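Local atomic coordinates of 26S proteasome regulatory subunit rpn10 (Schizosaccharomyces pombe, PDB entry 2X5N), a protein that serves in the regulatory particle of the 26S proteasome, binds K48-linked polyubiquitin and protects ubiquitin chains against disassembly by deubiquitinating enzymes. Residues S12-N17 with P22-A27. Sequence-based numbering, arbitrary orientation. Where two conformers were deposited one is given.
Sequences SEWMIN and PTRFEA
The Asn17 amide lies over one face of the Arg24 guanidinium, their planes only 7° apart, with Asn17 ND2 3.4 Å from Arg24 NH2; as both are donors, no hydrogen bond joins them and the two groups simply lie flat against each other, while Asn17 OD1 accepts from the backbone N of Asp19. Arg24 NH1 comes up to the edge of the Trp14 ring, near its plane, while Trp14 O approaches the guanidinium obliquely. With CG anti to its carbonyl carbon (chi1 -70°) and the chain extended from there to NE, Arg24 runs alongside Asn17 in the same direction, and its NH2 reaches salt bridges with Asp19 and Glu145. Replacing Arg24 by a leucine would probably leave these two carboxylates without their cationic mate and the Asn17 amide without the flat group it lies against.

In this von Willebrand factor A domain, the segments belong to the connection from strand 3-9 into helix 24-42. Asn17 O accepts from Arg24 N at 2.9 Å, nearly in line with its C=O, and also meets Thr23 CA in a CA-H...O contact. Met15 O takes Phe25 N on an in-plane lone pair at 3.0 Å. Thr23 is the N-cap, its OG1 accepting from Glu26 N (3.0 Å). The Met15 side chain, bent at chi2 and chi3, crosses that of Arg24 at about a right angle and brings CE to 3.6 Å from Arg24 O, while Met15 CB packs on Phe25 CB.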
# COMPACT_ATOMS: atom_id res chain seq x y z
N SER A 12 -1.17 2.23 -12.57
CA SER A 12 -1.47 3.27 -13.56
C SER A 12 -0.37 3.40 -14.61
O SER A 12 0.72 2.84 -14.46
CB SER A 12 -1.67 4.63 -12.88
OG SER A 12 -0.44 5.21 -12.51
N GLU A 13 -0.66 4.16 -15.66
CA GLU A 13 0.30 4.39 -16.73
C GLU A 13 1.57 5.09 -16.22
O GLU A 13 2.62 4.97 -16.84
CB GLU A 13 -0.33 5.19 -17.87
CG GLU A 13 -0.77 6.59 -17.48
CD GLU A 13 -1.64 7.26 -18.51
OE1 GLU A 13 -1.52 6.96 -19.71
OE2 GLU A 13 -2.45 8.11 -18.11
N TRP A 14 1.48 5.77 -15.08
CA TRP A 14 2.65 6.46 -14.51
C TRP A 14 3.72 5.47 -14.06
O TRP A 14 4.88 5.82 -13.89
CB TRP A 14 2.21 7.33 -13.33
CG TRP A 14 1.40 8.50 -13.77
CD1 TRP A 14 0.10 8.49 -14.19
CD2 TRP A 14 1.86 9.83 -13.88
NE1 TRP A 14 -0.27 9.75 -14.55
CE2 TRP A 14 0.79 10.60 -14.37
CE3 TRP A 14 3.07 10.46 -13.60
CZ2 TRP A 14 0.89 11.97 -14.59
CZ3 TRP A 14 3.17 11.83 -13.82
CH2 TRP A 14 2.09 12.56 -14.30
N MET A 15 3.33 4.22 -13.86
CA MET A 15 4.22 3.21 -13.32
C MET A 15 5.07 2.53 -14.40
O MET A 15 5.90 1.71 -14.08
CB MET A 15 3.39 2.20 -12.50
CG MET A 15 2.65 2.87 -11.34
SD MET A 15 3.75 3.54 -10.06
CE MET A 15 4.25 2.05 -9.21
N ILE A 16 4.78 2.87 -15.66
CA ILE A 16 5.58 2.46 -16.80
C ILE A 16 6.63 3.55 -16.98
O ILE A 16 6.62 4.35 -17.91
CB ILE A 16 4.75 2.36 -18.08
CG1 ILE A 16 3.48 1.53 -17.84
CG2 ILE A 16 5.58 1.73 -19.20
CD1 ILE A 16 2.42 1.66 -18.95
N ASN A 17 7.51 3.62 -16.02
CA ASN A 17 8.65 4.49 -16.11
C ASN A 17 9.87 3.77 -15.59
O ASN A 17 9.79 3.10 -14.57
CB ASN A 17 8.28 5.66 -15.23
CG ASN A 17 9.19 6.84 -15.38
OD1 ASN A 17 10.39 6.69 -15.62
ND2 ASN A 17 8.62 8.03 -15.29
N PRO A 22 13.47 -2.12 -12.33
CA PRO A 22 13.60 -1.85 -13.77
C PRO A 22 12.49 -0.93 -14.31
O PRO A 22 12.69 -0.24 -15.32
CB PRO A 22 13.50 -3.24 -14.38
CG PRO A 22 12.56 -3.97 -13.45
CD PRO A 22 12.86 -3.45 -12.08
N THR A 23 11.33 -0.94 -13.65
CA THR A 23 10.27 0.06 -13.85
C THR A 23 9.70 0.36 -12.48
O THR A 23 9.86 -0.42 -11.55
CB THR A 23 9.13 -0.44 -14.75
OG1 THR A 23 8.48 -1.55 -14.12
CG2 THR A 23 9.65 -0.83 -16.12
N ARG A 24 8.97 1.45 -12.35
CA ARG A 24 8.24 1.73 -11.13
C ARG A 24 7.34 0.57 -10.76
O ARG A 24 7.32 0.15 -9.62
CB ARG A 24 7.41 2.98 -11.29
CG ARG A 24 8.20 4.25 -11.35
CD ARG A 24 7.25 5.47 -11.42
NE ARG A 24 7.99 6.70 -11.67
CZ ARG A 24 7.45 7.91 -11.73
NH1 ARG A 24 6.16 8.09 -11.50
NH2 ARG A 24 8.23 8.94 -11.99
N PHE A 25 6.59 0.06 -11.72
CA PHE A 25 5.68 -1.02 -11.41
C PHE A 25 6.39 -2.24 -10.85
O PHE A 25 5.95 -2.82 -9.84
CB PHE A 25 4.87 -1.44 -12.63
CG PHE A 25 3.89 -2.50 -12.29
CD1 PHE A 25 2.69 -2.16 -11.66
CD2 PHE A 25 4.20 -3.83 -12.43
CE1 PHE A 25 1.81 -3.14 -11.24
CE2 PHE A 25 3.31 -4.81 -12.03
CZ PHE A 25 2.11 -4.46 -11.43
N GLU A 26 7.48 -2.64 -11.50
CA GLU A 26 8.19 -3.85 -11.12
C GLU A 26 8.96 -3.69 -9.82
O GLU A 26 9.13 -4.63 -9.04
CB GLU A 26 9.11 -4.29 -12.25
CG GLU A 26 8.36 -4.91 -13.42
CD GLU A 26 7.71 -6.22 -13.02
OE1 GLU A 26 8.36 -6.99 -12.28
OE2 GLU A 26 6.56 -6.48 -13.44
N ALA A 27 9.43 -2.48 -9.60
CA ALA A 27 10.05 -2.08 -8.34
C ALA A 27 9.14 -2.26 -7.15
O ALA A 27 9.49 -2.74 -6.08
CB ALA A 27 10.72 -0.74 -8.41